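Tryptophane-5-halogenase (Microbispora sp. ATCC PTA-5024, PDB 5UAO) chlorinates a tryptophan of a lanthipeptide at carbon 5 during NAI-107 biosynthesis, probably using reduced flavin as other flavin-dependent halogenases do. Local coordinates at residues 279-285 / 296-300; 396-400 / 424-428; 402-408 / 419-425. All blocks are in the same frame, centred on the assembly; numbering follows the deposited sequence.

How the contacts relate
Contact 1 pairs two strands of a beta hairpin beside the flavin, where the side chain of Trp-285 comes to about 4 Å from the bound FAD. Contacts 2 and 3 both build on helix 383-406 and share Asp-424 and Ile-425; from 419-425, which meets 402-408, the chain of 424-428 runs back along the helix toward its N-terminal part. Their centres are 10 Å apart, and Ile-428 CG2 packs on Ile-403 CG2 at 3.7 Å. Contact 3 also reaches the hairpin, since Tyr-405 OH lies 3.2 Å from Trp-283 CD1 and both residues bond to Glu-352. Contact 2 stays clear of contact 1, with nearest atoms about 11 Å apart.

Contact 1: 279-285 / 296-300; sequences MNAGWCW and GYVFS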
loop_
_atom_site.group_PDB
_atom_site.type_symbol
_atom_site.label_atom_id
_atom_site.label_comp_id
_atom_site.label_asym_id
_atom_site.label_seq_id
_atom_site.Cartn_x
_atom_site.Cartn_y
_atom_site.Cartn_z
ATOM N N MET A 279 20.512 -26.217 -9.989
ATOM C CA MET A 279 21.664 -26.658 -10.716
ATOM C C MET A 279 22.873 -26.378 -9.789
ATOM O O MET A 279 22.710 -25.832 -8.691
ATOM C CB MET A 279 21.825 -25.879 -12.031
ATOM C CG MET A 279 20.656 -26.000 -13.046
ATOM S SD MET A 279 20.596 -27.670 -13.730
ATOM C CE MET A 279 21.774 -27.485 -15.048
ATOM N N ASN A 280 24.045 -26.824 -10.191
ATOM C CA ASN A 280 25.198 -26.766 -9.262
ATOM C C ASN A 280 25.639 -25.346 -8.930
ATOM O O ASN A 280 26.128 -25.076 -7.829
ATOM C CB ASN A 280 26.380 -27.564 -9.831
ATOM C CG ASN A 280 26.118 -29.086 -9.858
ATOM O OD1 ASN A 280 25.336 -29.588 -9.088
ATOM N ND2 ASN A 280 26.825 -29.807 -10.738
ATOM N N ALA A 281 25.496 -24.458 -9.899
ATOM C CA ALA A 281 25.929 -23.059 -9.739
ATOM C C ALA A 281 24.830 -22.073 -10.145
ATOM O O ALA A 281 25.136 -20.972 -10.658
ATOM C CB ALA A 281 27.145 -22.864 -10.602
ATOM N N GLY A 282 23.557 -22.401 -9.849
ATOM C CA GLY A 282 22.423 -21.570 -10.261
ATOM C C GLY A 282 21.214 -22.439 -10.506
ATOM O O GLY A 282 20.961 -23.364 -9.715
ATOM N N TRP A 283 20.489 -22.167 -11.591
ATOM C CA TRP A 283 19.254 -22.918 -11.822
ATOM C C TRP A 283 18.907 -22.843 -13.295
ATOM O O TRP A 283 19.375 -21.941 -14.014
ATOM C CB TRP A 283 18.101 -22.326 -10.928
ATOM C CG TRP A 283 17.712 -20.894 -11.314
ATOM C CD1 TRP A 283 18.358 -19.754 -10.965
ATOM C CD2 TRP A 283 16.673 -20.486 -12.227
ATOM N NE1 TRP A 283 17.772 -18.659 -11.567
ATOM C CE2 TRP A 283 16.725 -19.084 -12.329
ATOM C CE3 TRP A 283 15.622 -21.180 -12.889
ATOM C CZ2 TRP A 283 15.826 -18.353 -13.113
ATOM C CZ3 TRP A 283 14.725 -20.457 -13.645
ATOM C CH2 TRP A 283 14.819 -19.054 -13.746
ATOM N N CYS A 284 17.978 -23.712 -13.733
ATOM C CA CYS A 284 17.664 -23.809 -15.126
ATOM C C CYS A 284 16.152 -23.726 -15.344
ATOM O O CYS A 284 15.404 -24.380 -14.656
ATOM C CB CYS A 284 18.246 -25.123 -15.731
ATOM S SG CYS A 284 18.103 -25.242 -17.527
ATOM N N TRP A 285 15.723 -22.883 -16.257
ATOM C CA TRP A 285 14.279 -22.796 -16.627
ATOM C C TRP A 285 13.974 -23.762 -17.715
ATOM O O TRP A 285 14.850 -24.057 -18.550
ATOM C CB TRP A 285 13.875 -21.388 -17.057
ATOM C CG TRP A 285 14.272 -20.906 -18.442
ATOM C CD1 TRP A 285 13.723 -21.272 -19.640
ATOM C CD2 TRP A 285 15.229 -19.900 -18.746
ATOM N NE1 TRP A 285 14.315 -20.569 -20.672
ATOM C CE2 TRP A 285 15.207 -19.685 -20.127
ATOM C CE3 TRP A 285 16.096 -19.164 -17.981
ATOM C CZ2 TRP A 285 16.041 -18.754 -20.756
ATOM C CZ3 TRP A 285 16.912 -18.206 -18.612
ATOM C CH2 TRP A 285 16.919 -18.056 -19.954
ATOM N N GLY A 296 17.118 -22.529 -20.132
ATOM C CA GLY A 296 18.228 -21.647 -19.824
ATOM C C GLY A 296 18.809 -21.875 -18.444
ATOM O O GLY A 296 18.105 -21.803 -17.432
ATOM N N TYR A 297 20.095 -22.167 -18.422
ATOM C CA TYR A 297 20.845 -22.311 -17.177
ATOM C C TYR A 297 21.446 -20.964 -16.808
ATOM O O TYR A 297 22.377 -20.452 -17.429
ATOM C CB TYR A 297 21.929 -23.356 -17.368
ATOM C CG TYR A 297 22.796 -23.653 -16.212
ATOM C CD1 TYR A 297 22.547 -23.136 -14.939
ATOM C CD2 TYR A 297 23.837 -24.589 -16.347
ATOM C CE1 TYR A 297 23.367 -23.462 -13.871
ATOM C CE2 TYR A 297 24.617 -24.928 -15.275
ATOM C CZ TYR A 297 24.356 -24.405 -14.047
ATOM O OH TYR A 297 25.156 -24.754 -12.975
ATOM N N VAL A 298 20.793 -20.377 -15.826
ATOM C CA VAL A 298 21.206 -19.148 -15.194
ATOM C C VAL A 298 22.237 -19.497 -14.116
ATOM O O VAL A 298 21.964 -20.261 -13.189
ATOM C CB VAL A 298 19.948 -18.461 -14.532
ATOM C CG1 VAL A 298 20.345 -17.295 -13.630
ATOM C CG2 VAL A 298 18.989 -17.934 -15.604
ATOM N N PHE A 299 23.389 -18.911 -14.213
ATOM C CA PHE A 299 24.520 -19.294 -13.312
ATOM C C PHE A 299 25.326 -18.070 -12.880
ATOM O O PHE A 299 25.258 -17.024 -13.540
ATOM C CB PHE A 299 25.459 -20.346 -13.995
ATOM C CG PHE A 299 26.103 -19.910 -15.270
ATOM C CD1 PHE A 299 25.422 -19.997 -16.482
ATOM C CD2 PHE A 299 27.413 -19.511 -15.311
ATOM C CE1 PHE A 299 26.048 -19.631 -17.667
ATOM C CE2 PHE A 299 28.034 -19.094 -16.480
ATOM C CZ PHE A 299 27.360 -19.172 -17.675
ATOM N N SER A 300 26.132 -18.237 -11.811
ATOM C CA SER A 300 27.217 -17.302 -11.451
ATOM C C SER A 300 28.483 -17.626 -12.182
ATOM O O SER A 300 29.093 -18.710 -11.967
ATOM C CB SER A 300 27.553 -17.413 -9.975
ATOM O OG SER A 300 28.771 -16.671 -9.792
#
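Two neighbouring strands of a beta hairpin, 282-288 and 293-299, meet here in the mixed sheet beside the flavin, and Trp-285 belongs to the FAD pocket. The pairing is antiparallel: Trp-283 with Val-298 and Trp-285 with Gly-296 are hydrogen-bonded pairs, while Cys-284 faces Tyr-297 in a non-hydrogen-bonded one. Trp-283 N gives its hydrogen to Val-298 O at 2.9 Å, and Val-298 N returns one to Trp-283 O. On the face carrying both tryptophans, the Trp-285 ring folds back across the neighbouring strand, its CG lodged between backbone N and carbonyl carbon (chi1 76°). Gly-296 CA then sits 3.5 Å from the centroid of its six-membered ring, almost straight above it; a side chain at Gly-296 would run into that ring, which explains the glycine. Val-298 lies between the two indoles: CB is over the five-membered ring of Trp-283, CG1 comes 3.6 Å from Trp-283 NE1, and CG2 meets the edge of Trp-285, 3.7 Å from CZ3. The indole NE1 of Trp-283 bonds to Glu-352. On the other face the Tyr-297 ring reaches toward the turn under Met-279, whose chain, bent at chi2 and chi3, lays CE over the ring in a CH-pi contact, with SD higher above the same ring as a Met-aromatic contact. Tyrosine suits this place because its hydroxyl has two polar partners, Glu-312 of helix 306-316 and the turn itself, where Ala-281 N donates to Tyr-297 OH at 3.1 Å.

Contact 2: 396-400 / 424-428; sequences AIRWF and DISGI
Trp-399, on helix 383-406, lays its indole against Gly-427, just after an Asx turn in the loop 424-428, which links helix 414-422 to helix 429-437. Both faces of the ring are covered. Over the centre of one lies Gly-427, its CA 3.6 Å from the centroid of the five-membered ring in a CH-pi contact; any side chain there would strike the indole, so glycine lets the backbone come close. Arg-398 CD lies over the centre of the opposite face, and the guanidinium turns a face to Trp-399 CH2. With CG of Trp-399 beside the backbone N (chi1 -60°), the ring extends from the helix over the loop, and its far edge meets the turn: CZ3 is 3.4 Å from Asp-424 O, and CH2 nears Ser-426 OG. At the near end Trp-399 CB rests on CB of the beta-branched, buried Ile-428, an apolar contact. Arg-398 and Asp-424 approach obliquely, guanidinium and carboxylate planes 69° apart. Their salt bridge is long, 3.8 Å from NH2 to OD2, and works through charge alone, for no N-H points at the oxygen. Ser-253 accepts from Arg-398 NE, and Ser-252 bonds to Asp-424 OD2. The other carboxylate oxygen is gripped twice, which fixes the rotation of the acid: Ser-426 N meets Asp-424 OD1 nearly head-on at 2.9 Å, and Ser-426 OG donates to the syn lone pair of Asp-424 OD1 at 2.6 Å.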
loop_
_atom_site.group_PDB
_atom_site.type_symbol
_atom_site.label_atom_id
_atom_site.label_comp_id
_atom_site.label_asym_id
_atom_site.label_seq_id
_atom_site.Cartn_x
_atom_site.Cartn_y
_atom_site.Cartn_z
ATOM N N ALA A 396 10.998 -4.589 -3.886
ATOM C CA ALA A 396 10.222 -5.665 -3.304
ATOM C C ALA A 396 10.465 -7.013 -4.058
ATOM O O ALA A 396 10.488 -8.065 -3.412
ATOM C CB ALA A 396 8.726 -5.322 -3.237
ATOM N N ILE A 397 10.514 -6.973 -5.395
ATOM C CA ILE A 397 10.808 -8.140 -6.193
ATOM C C ILE A 397 12.173 -8.648 -5.818
ATOM O O ILE A 397 12.363 -9.842 -5.693
ATOM C CB ILE A 397 10.683 -7.849 -7.660
ATOM C CG1 ILE A 397 9.208 -7.725 -8.006
ATOM C CG2 ILE A 397 11.293 -8.926 -8.505
ATOM C CD1 ILE A 397 8.954 -6.999 -9.293
ATOM N N ARG A 398 13.118 -7.740 -5.598
ATOM C CA ARG A 398 14.461 -8.155 -5.255
ATOM C C ARG A 398 14.469 -9.007 -3.978
ATOM O O ARG A 398 15.066 -10.080 -3.935
ATOM C CB ARG A 398 15.397 -6.927 -5.154
ATOM C CG ARG A 398 16.776 -7.238 -4.622
ATOM C CD ARG A 398 16.935 -6.782 -3.215
ATOM N NE ARG A 398 18.303 -6.949 -2.722
ATOM C CZ ARG A 398 19.231 -5.996 -2.632
ATOM N NH1 ARG A 398 18.975 -4.738 -2.909
ATOM N NH2 ARG A 398 20.443 -6.315 -2.161
ATOM N N TRP A 399 13.870 -8.489 -2.932
ATOM C CA TRP A 399 13.809 -9.193 -1.662
ATOM C C TRP A 399 13.026 -10.479 -1.748
ATOM O O TRP A 399 13.415 -11.449 -1.162
ATOM C CB TRP A 399 13.255 -8.325 -0.536
ATOM C CG TRP A 399 14.076 -7.123 -0.310
ATOM C CD1 TRP A 399 13.677 -5.845 -0.493
ATOM C CD2 TRP A 399 15.461 -7.069 0.046
ATOM N NE1 TRP A 399 14.702 -4.988 -0.211
ATOM C CE2 TRP A 399 15.833 -5.705 0.043
ATOM C CE3 TRP A 399 16.438 -8.041 0.307
ATOM C CZ2 TRP A 399 17.117 -5.265 0.374
ATOM C CZ3 TRP A 399 17.713 -7.617 0.605
ATOM C CH2 TRP A 399 18.041 -6.218 0.651
ATOM N N PHE A 400 11.981 -10.539 -2.563
ATOM C CA PHE A 400 11.310 -11.830 -2.778
ATOM C C PHE A 400 12.217 -12.855 -3.466
ATOM O O PHE A 400 12.243 -14.012 -3.081
ATOM C CB PHE A 400 10.042 -11.561 -3.642
ATOM C CG PHE A 400 9.250 -12.797 -4.017
ATOM C CD1 PHE A 400 8.972 -13.784 -3.087
ATOM C CD2 PHE A 400 8.714 -12.926 -5.286
ATOM C CE1 PHE A 400 8.187 -14.883 -3.416
ATOM C CE2 PHE A 400 7.930 -14.018 -5.635
ATOM C CZ PHE A 400 7.662 -14.986 -4.697
ATOM N N ASP A 424 21.951 -11.709 0.943
ATOM C CA ASP A 424 21.396 -10.594 1.700
ATOM C C ASP A 424 19.874 -10.676 1.597
ATOM O O ASP A 424 19.332 -10.596 0.491
ATOM C CB ASP A 424 21.911 -9.288 1.066
ATOM C CG ASP A 424 21.436 -8.031 1.748
ATOM O OD1 ASP A 424 20.649 -8.052 2.705
ATOM O OD2 ASP A 424 21.903 -6.965 1.240
ATOM N N ILE A 425 19.214 -10.843 2.751
ATOM C CA ILE A 425 17.780 -10.858 2.871
ATOM C C ILE A 425 17.301 -9.728 3.803
ATOM O O ILE A 425 16.166 -9.731 4.211
ATOM C CB ILE A 425 17.285 -12.241 3.430
ATOM C CG1 ILE A 425 17.998 -12.597 4.759
ATOM C CG2 ILE A 425 17.582 -13.351 2.426
ATOM C CD1 ILE A 425 17.250 -13.643 5.587
ATOM N N SER A 426 18.129 -8.707 4.009
ATOM C CA SER A 426 17.855 -7.681 4.990
ATOM C C SER A 426 16.532 -7.060 4.818
ATOM O O SER A 426 15.842 -6.816 5.788
ATOM C CB SER A 426 18.975 -6.609 5.037
ATOM O OG SER A 426 19.330 -6.056 3.802
ATOM N N GLY A 427 16.115 -6.817 3.593
ATOM C CA GLY A 427 14.911 -6.020 3.382
ATOM C C GLY A 427 13.610 -6.784 3.635
ATOM O O GLY A 427 12.496 -6.184 3.679
ATOM N N ILE A 428 13.704 -8.107 3.762
ATOM C CA ILE A 428 12.512 -8.918 4.038
ATOM C C ILE A 428 12.642 -9.684 5.355
ATOM O O ILE A 428 11.755 -10.380 5.808
ATOM C CB ILE A 428 12.216 -9.834 2.845
ATOM C CG1 ILE A 428 10.876 -10.465 2.938
ATOM C CG2 ILE A 428 13.288 -10.909 2.660
ATOM C CD1 ILE A 428 10.539 -11.257 1.694
#

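Contact 3: 402-408 / 419-425; sequences SIHYRFN and ARAETDI
Arg-406, near the end of helix 383-406, reaches across to the C-terminal end of helix 414-422, where the chain turns away at Thr-423. Its chain starts opposite the backbone N (chi1 -178°) and bends at chi2, which brings the guanidinium beside the carbonyls there. Arg-406 NH1 donates to Thr-423 O at 2.8 Å, the oxygen lying in the guanidinium plane, while Ala-421 O sits over one face. Cutting Arg-406 back to alanine would probably leave Thr-423 O without the NH1 donor and open a gap where CG and the guanidinium had lain. Ile-425 is the main bump: its CG2 fills the hollow between Arg-406 CB, 3.7 Å away, and Ser-402 OG, a hydroxyl bonded to Trp-399 O in its own helix. Thr-423 presses its methyl CG2 against Ser-402 O at 3.4 Å, and its hydroxyl turns back to Ala-419 O, so one small residue serves both sides. Small Ala-419 meets the ring edge of Tyr-405. Farther along, Arg-420 NH1 bonds to Asn-408 O at 2.7 Å, with the oxygen in the guanidinium plane of Arg-420. Around this helix pair, helix 461-471 backs Ile-403 and Phe-407, helix 429-437 meets Ile-425 through Leu-432, and Asn-408 bonds through OD1 to Gly-110 N and through ND2 to Thr-278 OG1 of strand 274-279.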
loop_
_atom_site.group_PDB
_atom_site.type_symbol
_atom_site.label_atom_id
_atom_site.label_comp_id
_atom_site.label_asym_id
_atom_site.label_seq_id
_atom_site.Cartn_x
_atom_site.Cartn_y
_atom_site.Cartn_z
ATOM N N SER A 402 15.380 -12.854 -3.263
ATOM C CA SER A 402 16.462 -13.172 -2.295
ATOM C C SER A 402 16.131 -14.444 -1.459
ATOM O O SER A 402 17.007 -15.240 -1.164
ATOM C CB SER A 402 16.744 -11.956 -1.366
ATOM O OG SER A 402 15.877 -11.788 -0.215
ATOM N N ILE A 403 14.871 -14.628 -1.085
ATOM C CA ILE A 403 14.501 -15.787 -0.272
ATOM C C ILE A 403 14.427 -17.064 -1.087
ATOM O O ILE A 403 14.338 -18.124 -0.478
ATOM C CB ILE A 403 13.229 -15.553 0.577
ATOM C CG1 ILE A 403 11.989 -15.395 -0.296
ATOM C CG2 ILE A 403 13.405 -14.336 1.407
ATOM C CD1 ILE A 403 10.836 -16.175 0.170
ATOM N N HIS A 404 14.412 -16.994 -2.440
ATOM C CA HIS A 404 14.523 -18.218 -3.265
ATOM C C HIS A 404 15.944 -18.792 -3.140
ATOM O O HIS A 404 16.173 -19.999 -3.290
ATOM C CB HIS A 404 14.287 -17.964 -4.735
ATOM C CG HIS A 404 12.907 -17.482 -5.089
ATOM N ND1 HIS A 404 12.316 -16.384 -4.522
ATOM C CD2 HIS A 404 12.025 -17.937 -6.002
ATOM C CE1 HIS A 404 11.126 -16.172 -5.070
ATOM N NE2 HIS A 404 10.943 -17.085 -5.996
ATOM N N TYR A 405 16.927 -17.913 -2.891
ATOM C CA TYR A 405 18.315 -18.309 -2.792
ATOM C C TYR A 405 18.782 -18.683 -1.409
ATOM O O TYR A 405 19.418 -19.730 -1.238
ATOM C CB TYR A 405 19.259 -17.225 -3.372
ATOM C CG TYR A 405 19.409 -17.328 -4.884
ATOM C CD1 TYR A 405 20.275 -18.251 -5.450
ATOM C CD2 TYR A 405 18.610 -16.549 -5.738
ATOM C CE1 TYR A 405 20.384 -18.362 -6.796
ATOM C CE2 TYR A 405 18.722 -16.636 -7.083
ATOM C CZ TYR A 405 19.605 -17.558 -7.594
ATOM O OH TYR A 405 19.716 -17.683 -8.889
ATOM N N ARG A 406 18.417 -17.880 -0.406
ATOM C CA ARG A 406 18.896 -18.055 0.967
ATOM C C ARG A 406 18.481 -19.408 1.542
ATOM O O ARG A 406 19.188 -19.945 2.409
ATOM C CB ARG A 406 18.271 -16.962 1.833
ATOM C CG ARG A 406 18.700 -16.956 3.289
ATOM C CD ARG A 406 20.083 -16.394 3.386
ATOM N NE ARG A 406 20.693 -16.678 4.663
ATOM C CZ ARG A 406 21.525 -15.843 5.300
ATOM N NH1 ARG A 406 21.825 -14.648 4.809
ATOM N NH2 ARG A 406 22.043 -16.189 6.456
ATOM N N PHE A 407 17.318 -19.946 1.127
ATOM C CA PHE A 407 16.740 -21.095 1.829
ATOM C C PHE A 407 16.658 -22.384 0.974
ATOM O O PHE A 407 15.885 -23.315 1.307
ATOM C CB PHE A 407 15.370 -20.737 2.369
ATOM C CG PHE A 407 15.376 -19.577 3.321
ATOM C CD1 PHE A 407 16.019 -19.682 4.547
ATOM C CD2 PHE A 407 14.760 -18.390 2.998
ATOM C CE1 PHE A 407 15.999 -18.637 5.447
ATOM C CE2 PHE A 407 14.785 -17.314 3.846
ATOM C CZ PHE A 407 15.385 -17.450 5.109
ATOM N N ASN A 408 17.439 -22.420 -0.123
ATOM C CA ASN A 408 17.395 -23.565 -1.000
ATOM C C ASN A 408 18.374 -24.645 -0.545
ATOM O O ASN A 408 19.539 -24.688 -0.955
ATOM C CB ASN A 408 17.630 -23.158 -2.491
ATOM C CG ASN A 408 17.422 -24.345 -3.445
ATOM O OD1 ASN A 408 17.157 -25.440 -2.974
ATOM N ND2 ASN A 408 17.632 -24.138 -4.738
ATOM N N ALA A 419 25.325 -19.297 -1.228
ATOM C CA ALA A 419 24.044 -18.723 -1.214
ATOM C C ALA A 419 23.321 -18.852 0.107
ATOM O O ALA A 419 22.679 -17.914 0.552
ATOM C CB ALA A 419 23.172 -19.238 -2.374
ATOM N N ARG A 420 23.374 -19.996 0.750
ATOM C CA ARG A 420 22.618 -20.184 1.960
ATOM C C ARG A 420 23.227 -19.417 3.150
ATOM O O ARG A 420 22.508 -19.043 4.092
ATOM C CB ARG A 420 22.526 -21.680 2.309
ATOM C CG ARG A 420 21.604 -22.487 1.396
ATOM C CD ARG A 420 21.317 -23.861 2.064
ATOM N NE ARG A 420 22.465 -24.732 1.949
ATOM C CZ ARG A 420 22.773 -25.499 0.907
ATOM N NH1 ARG A 420 21.954 -25.643 -0.151
ATOM N NH2 ARG A 420 23.906 -26.182 0.948
ATOM N N ALA A 421 24.524 -19.177 3.064
ATOM C CA ALA A 421 25.249 -18.485 4.124
ATOM C C ALA A 421 25.282 -16.984 3.930
ATOM O O ALA A 421 25.232 -16.264 4.904
ATOM C CB ALA A 421 26.671 -19.026 4.208
ATOM N N GLU A 422 25.343 -16.482 2.686
ATOM C CA GLU A 422 25.619 -15.041 2.463
ATOM C C GLU A 422 24.564 -14.169 1.692
ATOM O O GLU A 422 24.734 -12.951 1.564
ATOM C CB GLU A 422 26.979 -14.904 1.802
ATOM C CG GLU A 422 28.162 -15.669 2.445
ATOM C CD GLU A 422 28.530 -15.223 3.876
ATOM O OE1 GLU A 422 28.041 -14.165 4.314
ATOM O OE2 GLU A 422 29.311 -15.939 4.583
ATOM N N THR A 423 23.508 -14.777 1.145
ATOM C CA THR A 423 22.468 -14.023 0.451
ATOM C C THR A 423 21.884 -12.967 1.383
ATOM O O THR A 423 21.331 -13.285 2.460
ATOM C CB THR A 423 21.373 -14.984 -0.073
ATOM O OG1 THR A 423 21.991 -15.932 -0.960
ATOM C CG2 THR A 423 20.209 -14.178 -0.773
ATOM N N ASP A 424 21.951 -11.709 0.943
ATOM C CA ASP A 424 21.396 -10.594 1.700
ATOM C C ASP A 424 19.874 -10.676 1.597
ATOM O O ASP A 424 19.332 -10.596 0.491
ATOM C CB ASP A 424 21.911 -9.288 1.066
ATOM C CG ASP A 424 21.436 -8.031 1.748
ATOM O OD1 ASP A 424 20.649 -8.052 2.705
ATOM O OD2 ASP A 424 21.903 -6.965 1.240
ATOM N N ILE A 425 19.214 -10.843 2.751
ATOM C CA ILE A 425 17.780 -10.858 2.871
ATOM C C ILE A 425 17.301 -9.728 3.803
ATOM O O ILE A 425 16.166 -9.731 4.211
ATOM C CB ILE A 425 17.285 -12.241 3.430
ATOM C CG1 ILE A 425 17.998 -12.597 4.759
ATOM C CG2 ILE A 425 17.582 -13.351 2.426
ATOM C CD1 ILE A 425 17.250 -13.643 5.587
HETATM O O HOH W 1 19.877 -20.801 4.655
HETATM O O HOH W 2 22.357 -18.828 7.398
#